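Local coordinates for protein phosphoglycerate kinase (Coxiella burnetii, PDB 4NG4) that catalyses the reversible transfer of a phosphoryl group between ATP and (2R)-3-phosphoglycerate, the glycolytic step that yields ATP from 3-phosphoglyceroyl phosphate, at residues 129-140 with 158-168; 274-285 with 327-335. All coordinates share one frame; numbering follows the deposited sequence.

Contact 1: 129-140 with 158-168; sequences ENENNTELAKRM and AQASTAGVAAY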
loop_
_atom_site.group_PDB
_atom_site.type_symbol
_atom_site.label_atom_id
_atom_site.label_comp_id
_atom_site.label_asym_id
_atom_site.label_seq_id
_atom_site.Cartn_x
_atom_site.Cartn_y
_atom_site.Cartn_z
ATOM N N GLU A 129 -17.964 13.546 -6.803
ATOM C CA GLU A 129 -17.256 12.417 -6.203
ATOM C C GLU A 129 -16.011 12.866 -5.450
ATOM O O GLU A 129 -15.834 12.558 -4.266
ATOM C CB GLU A 129 -16.860 11.393 -7.279
ATOM C CG GLU A 129 -15.811 10.361 -6.852
ATOM C CD GLU A 129 -16.347 9.274 -5.934
ATOM O OE1 GLU A 129 -15.928 8.105 -6.102
ATOM O OE2 GLU A 129 -17.193 9.569 -5.055
ATOM N N ASN A 130 -15.147 13.592 -6.142
ATOM C CA ASN A 130 -13.884 14.035 -5.551
ATOM C C ASN A 130 -13.992 14.990 -4.318
ATOM O O ASN A 130 -13.100 14.997 -3.464
ATOM C CB ASN A 130 -12.989 14.636 -6.624
ATOM C CG ASN A 130 -11.819 15.305 -6.045
ATOM O OD1 ASN A 130 -10.882 14.638 -5.600
ATOM N ND2 ASN A 130 -11.866 16.632 -5.980
ATOM N N GLU A 131 -15.072 15.766 -4.222
ATOM C CA GLU A 131 -15.288 16.652 -3.072
ATOM C C GLU A 131 -16.068 15.974 -1.935
ATOM O O GLU A 131 -16.340 16.604 -0.906
ATOM C CB GLU A 131 -16.088 17.885 -3.486
ATOM C CG GLU A 131 -15.349 18.945 -4.267
ATOM C CD GLU A 131 -16.320 20.027 -4.769
ATOM O OE1 GLU A 131 -17.490 20.053 -4.284
ATOM O OE2 GLU A 131 -15.922 20.835 -5.650
ATOM N N ASN A 132 -16.461 14.713 -2.119
ATOM C CA ASN A 132 -17.304 14.029 -1.141
ATOM C C ASN A 132 -18.538 14.855 -0.834
ATOM O O ASN A 132 -18.871 15.095 0.316
ATOM C CB ASN A 132 -16.522 13.740 0.135
ATOM C CG ASN A 132 -17.162 12.663 0.977
ATOM O OD1 ASN A 132 -17.585 11.630 0.464
ATOM N ND2 ASN A 132 -17.211 12.888 2.284
ATOM N N ASN A 133 -19.194 15.298 -1.902
ATOM C CA ASN A 133 -20.405 16.112 -1.847
ATOM C C ASN A 133 -21.509 15.410 -1.071
ATOM O O ASN A 133 -21.785 14.227 -1.311
ATOM C CB ASN A 133 -20.865 16.409 -3.274
ATOM C CG ASN A 133 -22.151 17.174 -3.319
ATOM O OD1 ASN A 133 -23.238 16.611 -3.154
ATOM N ND2 ASN A 133 -22.046 18.469 -3.556
ATOM N N THR A 134 -22.130 16.137 -0.146
ATOM C CA THR A 134 -23.161 15.559 0.712
ATOM C C THR A 134 -24.330 15.046 -0.115
ATOM O O THR A 134 -24.702 13.872 -0.001
ATOM C CB THR A 134 -23.708 16.578 1.741
ATOM O OG1 THR A 134 -22.692 16.915 2.690
ATOM C CG2 THR A 134 -24.896 15.997 2.483
ATOM N N GLU A 135 -24.893 15.926 -0.948
ATOM C CA GLU A 135 -26.091 15.594 -1.721
ATOM C C GLU A 135 -25.875 14.324 -2.539
ATOM O O GLU A 135 -26.695 13.409 -2.492
ATOM C CB GLU A 135 -26.513 16.755 -2.631
ATOM C CG GLU A 135 -27.985 16.683 -3.061
ATOM C CD GLU A 135 -28.269 17.338 -4.408
ATOM O OE1 GLU A 135 -27.306 17.712 -5.111
ATOM O OE2 GLU A 135 -29.471 17.470 -4.766
ATOM N N LEU A 136 -24.764 14.267 -3.265
ATOM C CA LEU A 136 -24.400 13.071 -4.031
ATOM C C LEU A 136 -24.361 11.819 -3.165
ATOM O O LEU A 136 -24.834 10.766 -3.570
ATOM C CB LEU A 136 -23.031 13.256 -4.695
ATOM C CG LEU A 136 -22.395 12.021 -5.356
ATOM C CD1 LEU A 136 -23.365 11.249 -6.250
ATOM C CD2 LEU A 136 -21.172 12.436 -6.154
ATOM N N ALA A 137 -23.776 11.950 -1.978
ATOM C CA ALA A 137 -23.603 10.828 -1.065
ATOM C C ALA A 137 -24.934 10.309 -0.569
ATOM O O ALA A 137 -25.170 9.108 -0.584
ATOM C CB ALA A 137 -22.732 11.227 0.114
ATOM N N LYS A 138 -25.801 11.212 -0.124
ATOM C CA LYS A 138 -27.141 10.832 0.340
ATOM C C LYS A 138 -27.892 10.057 -0.747
ATOM O O LYS A 138 -28.604 9.104 -0.457
ATOM C CB LYS A 138 -27.932 12.071 0.760
ATOM C CG LYS A 138 -27.491 12.661 2.077
ATOM C CD LYS A 138 -28.060 14.062 2.283
ATOM C CE LYS A 138 -27.811 14.567 3.704
ATOM N NZ LYS A 138 -28.221 15.992 3.894
ATOM N N ARG A 139 -27.699 10.455 -1.997
ATOM C CA ARG A 139 -28.376 9.832 -3.130
ATOM C C ARG A 139 -27.869 8.408 -3.350
ATOM O O ARG A 139 -28.651 7.508 -3.643
ATOM C CB ARG A 139 -28.162 10.673 -4.394
ATOM C CG ARG A 139 -29.290 10.597 -5.419
ATOM C CD ARG A 139 -29.376 11.907 -6.220
ATOM N NE ARG A 139 -28.069 12.332 -6.749
ATOM C CZ ARG A 139 -27.796 13.543 -7.242
ATOM N NH1 ARG A 139 -28.734 14.488 -7.295
ATOM N NH2 ARG A 139 -26.574 13.819 -7.692
ATOM N N MET A 140 -26.558 8.221 -3.230
ATOM C CA MET A 140 -25.950 6.888 -3.277
ATOM C C MET A 140 -26.483 6.013 -2.143
ATOM O O MET A 140 -26.703 4.821 -2.333
ATOM C CB MET A 140 -24.417 6.978 -3.175
ATOM C CG MET A 140 -23.713 7.672 -4.356
ATOM S SD MET A 140 -21.917 7.404 -4.378
ATOM C CE MET A 140 -21.464 8.097 -5.937
ATOM N N ALA A 158 -11.209 10.935 1.037
ATOM C CA ALA A 158 -12.621 11.126 1.335
ATOM C C ALA A 158 -13.316 11.484 0.046
ATOM O O ALA A 158 -13.093 12.559 -0.519
ATOM C CB ALA A 158 -12.810 12.220 2.358
ATOM N N GLN A 159 -14.131 10.556 -0.432
ATOM C CA GLN A 159 -14.865 10.738 -1.667
ATOM C C GLN A 159 -16.240 10.113 -1.504
ATOM O O GLN A 159 -16.391 9.156 -0.754
ATOM C CB GLN A 159 -14.076 10.120 -2.814
ATOM C CG GLN A 159 -12.877 10.981 -3.210
ATOM C CD GLN A 159 -12.138 10.422 -4.394
ATOM O OE1 GLN A 159 -11.619 9.325 -4.331
ATOM N NE2 GLN A 159 -12.098 11.164 -5.489
ATOM N N ALA A 160 -17.238 10.680 -2.174
ATOM C CA ALA A 160 -18.633 10.245 -2.042
ATOM C C ALA A 160 -18.789 8.715 -2.014
ATOM O O ALA A 160 -19.547 8.168 -1.232
ATOM C CB ALA A 160 -19.453 10.843 -3.185
ATOM N N SER A 161 -18.040 8.047 -2.879
ATOM C CA SER A 161 -18.118 6.606 -3.054
ATOM C C SER A 161 -17.282 5.782 -2.061
ATOM O O SER A 161 -17.453 4.556 -1.984
ATOM C CB SER A 161 -17.730 6.249 -4.504
ATOM O OG SER A 161 -16.343 6.376 -4.759
ATOM N N THR A 162 -16.387 6.449 -1.319
ATOM C CA THR A 162 -15.530 5.798 -0.298
ATOM C C THR A 162 -15.815 6.215 1.144
ATOM O O THR A 162 -15.445 5.496 2.083
ATOM C CB THR A 162 -14.050 6.126 -0.514
ATOM O OG1 THR A 162 -13.834 7.517 -0.248
ATOM C CG2 THR A 162 -13.616 5.799 -1.935
ATOM N N ALA A 163 -16.446 7.373 1.319
ATOM C CA ALA A 163 -16.616 7.976 2.626
ATOM C C ALA A 163 -18.038 8.494 2.853
ATOM O O ALA A 163 -18.711 8.092 3.802
ATOM C CB ALA A 163 -15.621 9.100 2.778
ATOM N N GLY A 164 -18.481 9.401 1.987
ATOM C CA GLY A 164 -19.787 10.041 2.130
ATOM C C GLY A 164 -20.937 9.056 2.157
ATOM O O GLY A 164 -21.796 9.135 3.035
ATOM N N VAL A 165 -20.953 8.125 1.204
ATOM C CA VAL A 165 -22.029 7.145 1.116
ATOM C C VAL A 165 -22.148 6.340 2.409
ATOM O O VAL A 165 -23.267 6.138 2.908
ATOM C CB VAL A 165 -21.884 6.196 -0.098
ATOM C CG1 VAL A 165 -20.576 5.442 -0.074
ATOM C CG2 VAL A 165 -23.047 5.228 -0.138
ATOM N N ALA A 166 -21.009 5.916 2.959
ATOM C CA ALA A 166 -20.987 5.155 4.216
ATOM C C ALA A 166 -21.479 5.981 5.409
ATOM O O ALA A 166 -22.012 5.426 6.373
ATOM C CB ALA A 166 -19.593 4.608 4.503
ATOM N N ALA A 167 -21.301 7.300 5.339
ATOM C CA ALA A 167 -21.776 8.188 6.389
ATOM C C ALA A 167 -23.300 8.153 6.517
ATOM O O ALA A 167 -23.824 8.232 7.634
ATOM C CB ALA A 167 -21.296 9.609 6.145
ATOM N N TYR A 168 -23.996 8.011 5.383
ATOM C CA TYR A 168 -25.475 8.110 5.334
ATOM C C TYR A 168 -26.230 6.838 4.881
ATOM O O TYR A 168 -27.431 6.900 4.616
ATOM C CB TYR A 168 -25.882 9.271 4.408
ATOM C CG TYR A 168 -25.260 10.605 4.758
ATOM C CD1 TYR A 168 -25.729 11.347 5.842
ATOM C CD2 TYR A 168 -24.204 11.125 4.007
ATOM C CE1 TYR A 168 -25.168 12.575 6.179
ATOM C CE2 TYR A 168 -23.625 12.360 4.334
ATOM C CZ TYR A 168 -24.121 13.078 5.425
ATOM O OH TYR A 168 -23.574 14.297 5.768
#
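Helices 134-140 and 160-168 pack with their axes 7.7 Å apart at a crossing angle of -68°, closest where Ala-137 meets Gly-164 and Val-165, while the type I turn 129-132 runs beside the start of the second helix. Ala-137 CB rests on the bare backbone of Gly-164, 3.5 Å from Gly-164 C, which lets the two helices approach closely. Deeper in, Met-140 CB packs on Val-165 CG2, and Leu-136 CD2 touches Ala-160 CB. At the outer end the side chain of Lys-138 lies over one face of the Tyr-168 ring in a CH-pi contact, with Lys-138 CG 4.2 Å from the ring centroid. Glu-129 grips the start of helix 160-168 twice: its O accepts from Ala-160 N (3.1 Å) on a lone pair, and its OE2 takes Ser-161 N (2.8 Å) on the syn lone pair. The carboxylate gets there because the chain, with CG anti to the backbone N (chi1 165°), bends at CG. Ser-161 OG is hydrogen-bonded to Arg-30 NE. These are neighbouring helices of the parallel alpha/beta N-terminal domain, and Gln-159 lies about 4 Å, side chain to side chain, from Arg-124 and Arg-157, predicted substrate-binding residues.

Contact 2: 274-285 with 327-335; sequences IVADELSEDAKA and GVFEIEAFS. With ADP (adenosine-5'-diphosphate), chain E.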
loop_
_atom_site.group_PDB
_atom_site.type_symbol
_atom_site.label_atom_id
_atom_site.label_comp_id
_atom_site.label_asym_id
_atom_site.label_seq_id
_atom_site.Cartn_x
_atom_site.Cartn_y
_atom_site.Cartn_z
ATOM N N ILE A 274 28.575 0.186 -1.333
ATOM C CA ILE A 274 29.252 0.092 -2.619
ATOM C C ILE A 274 29.056 1.358 -3.425
ATOM O O ILE A 274 27.936 1.810 -3.637
ATOM C CB ILE A 274 28.847 -1.134 -3.444
ATOM C CG1 ILE A 274 29.708 -1.231 -4.703
ATOM C CG2 ILE A 274 27.418 -1.046 -3.859
ATOM C CD1 ILE A 274 30.036 -2.679 -5.108
ATOM N N VAL A 275 30.173 1.912 -3.874
ATOM C CA VAL A 275 30.201 3.218 -4.502
ATOM C C VAL A 275 30.756 3.124 -5.907
ATOM O O VAL A 275 31.491 2.207 -6.238
ATOM C CB VAL A 275 31.056 4.239 -3.681
ATOM C CG1 VAL A 275 30.649 4.243 -2.226
ATOM C CG2 VAL A 275 32.536 3.937 -3.778
ATOM N N ALA A 276 30.370 4.085 -6.731
ATOM C CA ALA A 276 30.877 4.232 -8.083
ATOM C C ALA A 276 30.820 5.716 -8.385
ATOM O O ALA A 276 30.167 6.470 -7.661
ATOM C CB ALA A 276 30.024 3.459 -9.060
ATOM N N ASP A 277 31.501 6.138 -9.444
ATOM C CA ASP A 277 31.516 7.548 -9.816
ATOM C C ASP A 277 30.562 7.871 -10.978
ATOM O O ASP A 277 30.564 8.990 -11.499
ATOM C CB ASP A 277 32.951 8.022 -10.093
ATOM C CG ASP A 277 33.466 7.621 -11.462
ATOM O OD1 ASP A 277 32.933 6.649 -12.051
ATOM O OD2 ASP A 277 34.421 8.290 -11.940
ATOM N N GLU A 278 29.753 6.882 -11.373
ATOM C CA GLU A 278 28.680 7.066 -12.356
ATOM C C GLU A 278 27.729 5.885 -12.206
ATOM O O GLU A 278 28.189 4.770 -11.973
ATOM C CB GLU A 278 29.240 7.179 -13.796
ATOM C CG GLU A 278 29.548 5.851 -14.507
ATOM C CD GLU A 278 30.336 6.018 -15.798
ATOM O OE1 GLU A 278 30.958 7.088 -15.983
ATOM O OE2 GLU A 278 30.335 5.064 -16.623
ATOM N N LEU A 279 26.423 6.121 -12.316
ATOM C CA LEU A 279 25.432 5.067 -12.103
ATOM C C LEU A 279 25.074 4.321 -13.382
ATOM O O LEU A 279 24.218 4.765 -14.150
ATOM C CB LEU A 279 24.167 5.654 -11.470
ATOM C CG LEU A 279 22.987 4.702 -11.176
ATOM C CD1 LEU A 279 23.424 3.376 -10.511
ATOM C CD2 LEU A 279 21.968 5.421 -10.296
ATOM N N SER A 280 25.719 3.174 -13.585
ATOM C CA SER A 280 25.497 2.323 -14.765
ATOM C C SER A 280 26.078 0.912 -14.543
ATOM O O SER A 280 26.966 0.732 -13.694
ATOM C CB SER A 280 26.134 2.972 -16.001
ATOM O OG SER A 280 27.493 3.298 -15.756
ATOM N N GLU A 281 25.611 -0.078 -15.317
ATOM C CA GLU A 281 26.111 -1.461 -15.193
ATOM C C GLU A 281 27.606 -1.585 -15.517
ATOM O O GLU A 281 28.163 -2.682 -15.441
ATOM C CB GLU A 281 25.303 -2.426 -16.096
ATOM C CG GLU A 281 25.704 -2.420 -17.589
ATOM C CD GLU A 281 24.889 -3.376 -18.464
ATOM O OE1 GLU A 281 25.461 -3.952 -19.426
ATOM O OE2 GLU A 281 23.679 -3.547 -18.202
ATOM N N ASP A 282 28.248 -0.456 -15.826
ATOM C CA ASP A 282 29.489 -0.411 -16.601
ATOM C C ASP A 282 30.717 0.082 -15.833
ATOM O O ASP A 282 31.846 -0.302 -16.165
ATOM C CB ASP A 282 29.262 0.533 -17.781
ATOM C CG ASP A 282 29.982 0.096 -19.028
ATOM O OD1 ASP A 282 29.950 -1.117 -19.325
ATOM O OD2 ASP A 282 30.551 0.968 -19.722
ATOM N N ALA A 283 30.491 0.943 -14.837
ATOM C CA ALA A 283 31.562 1.610 -14.079
ATOM C C ALA A 283 32.110 0.752 -12.940
ATOM O O ALA A 283 31.481 -0.227 -12.542
ATOM C CB ALA A 283 31.040 2.910 -13.517
ATOM N N LYS A 284 33.282 1.125 -12.421
ATOM C CA LYS A 284 33.881 0.449 -11.255
ATOM C C LYS A 284 33.019 0.516 -9.992
ATOM O O LYS A 284 32.879 1.586 -9.395
ATOM C CB LYS A 284 35.231 1.079 -10.913
ATOM C CG LYS A 284 36.377 0.638 -11.786
ATOM C CD LYS A 284 37.216 -0.459 -11.126
ATOM C CE LYS A 284 38.466 -0.804 -11.964
ATOM N NZ LYS A 284 39.620 0.131 -11.757
ATOM N N ALA A 285 32.461 -0.618 -9.568
ATOM C CA ALA A 285 31.787 -0.688 -8.266
ATOM C C ALA A 285 32.864 -1.048 -7.258
ATOM O O ALA A 285 33.655 -1.970 -7.503
ATOM C CB ALA A 285 30.671 -1.728 -8.272
ATOM N N GLY A 327 19.038 -0.472 -1.955
ATOM C CA GLY A 327 20.000 0.016 -2.937
ATOM C C GLY A 327 19.367 0.198 -4.302
ATOM O O GLY A 327 18.181 -0.082 -4.503
ATOM N N VAL A 328 20.157 0.666 -5.253
ATOM C CA VAL A 328 19.672 0.880 -6.596
ATOM C C VAL A 328 19.564 -0.469 -7.281
ATOM O O VAL A 328 20.295 -0.773 -8.233
ATOM C CB VAL A 328 20.605 1.818 -7.387
ATOM C CG1 VAL A 328 19.955 2.218 -8.721
ATOM C CG2 VAL A 328 20.957 3.060 -6.551
ATOM N N PHE A 329 18.620 -1.275 -6.807
ATOM C CA PHE A 329 18.456 -2.662 -7.264
ATOM C C PHE A 329 18.223 -2.825 -8.766
ATOM O O PHE A 329 18.448 -3.898 -9.297
ATOM C CB PHE A 329 17.268 -3.302 -6.534
ATOM C CG PHE A 329 15.921 -2.902 -7.103
ATOM C CD1 PHE A 329 15.317 -1.715 -6.723
ATOM C CD2 PHE A 329 15.275 -3.710 -8.045
ATOM C CE1 PHE A 329 14.090 -1.346 -7.255
ATOM C CE2 PHE A 329 14.044 -3.338 -8.573
ATOM C CZ PHE A 329 13.457 -2.156 -8.183
ATOM N N GLU A 330 17.718 -1.782 -9.430
ATOM C CA GLU A 330 17.355 -1.863 -10.863
ATOM C C GLU A 330 18.564 -2.136 -11.739
ATOM O O GLU A 330 18.475 -2.893 -12.696
ATOM C CB GLU A 330 16.660 -0.582 -11.351
ATOM C CG GLU A 330 15.366 -0.201 -10.586
ATOM C CD GLU A 330 15.602 0.788 -9.426
ATOM O OE1 GLU A 330 16.771 1.001 -9.020
ATOM O OE2 GLU A 330 14.611 1.352 -8.914
ATOM N N ILE A 331 19.688 -1.507 -11.411
ATOM C CA ILE A 331 20.957 -1.825 -12.054
ATOM C C ILE A 331 21.602 -2.947 -11.239
ATOM O O ILE A 331 21.438 -3.003 -10.023
ATOM C CB ILE A 331 21.865 -0.570 -12.196
ATOM C CG1 ILE A 331 23.029 -0.844 -13.148
ATOM C CG2 ILE A 331 22.368 -0.115 -10.868
ATOM C CD1 ILE A 331 22.580 -1.033 -14.609
ATOM N N GLU A 332 22.322 -3.836 -11.922
ATOM C CA GLU A 332 22.658 -5.169 -11.397
ATOM C C GLU A 332 23.819 -5.193 -10.417
ATOM O O GLU A 332 23.848 -6.034 -9.531
ATOM C CB GLU A 332 22.949 -6.146 -12.548
ATOM C CG GLU A 332 21.792 -6.289 -13.561
ATOM C CD GLU A 332 21.813 -5.253 -14.723
ATOM O OE1 GLU A 332 22.562 -4.241 -14.660
ATOM O OE2 GLU A 332 21.067 -5.467 -15.713
ATOM N N ALA A 333 24.787 -4.301 -10.584
ATOM C CA ALA A 333 25.904 -4.213 -9.645
ATOM C C ALA A 333 25.417 -3.740 -8.258
ATOM O O ALA A 333 25.963 -4.117 -7.212
ATOM C CB ALA A 333 26.963 -3.273 -10.184
ATOM N N PHE A 334 24.361 -2.936 -8.263
ATOM C CA PHE A 334 23.924 -2.257 -7.068
ATOM C C PHE A 334 22.688 -2.928 -6.432
ATOM O O PHE A 334 21.962 -2.300 -5.643
ATOM C CB PHE A 334 23.715 -0.784 -7.414
ATOM C CG PHE A 334 24.947 -0.132 -8.015
ATOM C CD1 PHE A 334 26.186 -0.239 -7.390
ATOM C CD2 PHE A 334 24.879 0.567 -9.201
ATOM C CE1 PHE A 334 27.317 0.345 -7.926
ATOM C CE2 PHE A 334 26.013 1.152 -9.741
ATOM C CZ PHE A 334 27.235 1.036 -9.096
ATOM N N SER A 335 22.517 -4.225 -6.727
ATOM C CA SER A 335 21.335 -4.986 -6.328
ATOM C C SER A 335 21.591 -6.035 -5.232
ATOM O O SER A 335 20.638 -6.559 -4.630
ATOM C CB SER A 335 20.756 -5.699 -7.545
ATOM O OG SER A 335 21.551 -6.814 -7.885
HETATM P PB ADP E . 8.872 2.071 -2.601
HETATM O O1B ADP E . 9.255 0.623 -2.787
HETATM O O2B ADP E . 8.196 2.673 -3.817
HETATM O O3B ADP E . 8.185 2.367 -1.289
HETATM P PA ADP E . 10.534 4.404 -2.438
HETATM O O1A ADP E . 9.441 5.081 -3.229
HETATM O O2A ADP E . 10.733 4.835 -1.009
HETATM O O3A ADP E . 10.311 2.800 -2.451
HETATM O "O5'" ADP E . 11.904 4.647 -3.270
HETATM C "C5'" ADP E . 12.634 3.580 -3.889
HETATM C "C4'" ADP E . 13.357 4.074 -5.135
HETATM O "O4'" ADP E . 14.457 4.906 -4.748
HETATM C "C3'" ADP E . 13.908 2.920 -5.975
HETATM O "O3'" ADP E . 13.356 2.940 -7.300
HETATM C "C2'" ADP E . 15.422 3.095 -5.960
HETATM O "O2'" ADP E . 16.018 2.939 -7.251
HETATM C "C1'" ADP E . 15.665 4.501 -5.408
HETATM N N9 ADP E . 16.858 4.534 -4.500
HETATM C C8 ADP E . 17.024 3.834 -3.351
HETATM N N7 ADP E . 18.236 4.107 -2.802
HETATM C C5 ADP E . 18.870 4.995 -3.594
HETATM C C6 ADP E . 20.174 5.703 -3.597
HETATM N N6 ADP E . 21.088 5.517 -2.612
HETATM N N1 ADP E . 20.419 6.555 -4.626
HETATM C C2 ADP E . 19.542 6.774 -5.634
HETATM N N3 ADP E . 18.345 6.160 -5.691
HETATM C C4 ADP E . 17.957 5.277 -4.721
#
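Phe-334 reaches from loop 327-335 against apolar groups of 274-285, at the place where the three-stranded antiparallel sheet of the nucleotide-binding C-terminal domain meets the loop that holds ADP. The Phe-334 side chain leaves with CG anti to its carbonyl carbon (chi1 -56°), which carries the aromatic ring across to the other segment. Ile-274 CG2 comes to the ring edge near its plane, 3.8 Å from Phe-334 CD1, the two side chains meeting at about a right angle. Ala-276 CB and Ala-285 CB approach Phe-334 CZ and CE1 obliquely, and the neighbouring Ala-333 methyl sits above the centre of one ring face. Phe-300, on the adjacent strand, also meets this ring, with the planes at about 50°.

Leu-279, in the chain beyond the strand, makes its contact through the end of its side chain. Its CG stands anti to the backbone N, and the CD1 branch serves several neighbours at once: Phe-334 CD2, Ile-331 CG2 at 3.7 Å and Val-328 CG1 at 4.1 Å. Farther out, Ile-331 lays CG1 and CD1 along the backbone of Ser-280 and Glu-281. At the rim the Glu-281 and Glu-332 side chains run side by side in the same direction, their carboxylate planes 73° apart, and probably repel each other weakly. No hydrogen bond joins the segments. Phe-334 belongs to the magnesium site, although its side chain stays about 6 Å from the ion. Val-328 turns its other branch to the nucleotide, CG2 lying 4.0 Å from ADP N1, while Glu-330 OE2 accepts a hydrogen bond from ADP O3' at 2.6 Å.

From the N terminus, the chain first lays down strands 26-31, 64-69 and 117-120 of the parallel sheet. Contact 1 then closes a short loop of 17 residues, through strand 146-149, and so ties together the two helices that come before and after that strand. Farther on, within the nucleotide-binding domain, contact 2 closes a longer excursion of 41 residues that includes strands 286-289 and 298-300, helix 304-316 and strand 319-323; it fastens the small antiparallel sheet to the loop preceding helix 336-347. The two closures follow in series, neither nested nor crossed. They lie on opposite sides of the molecule's centre, their own centres 48 Å apart, and do not touch.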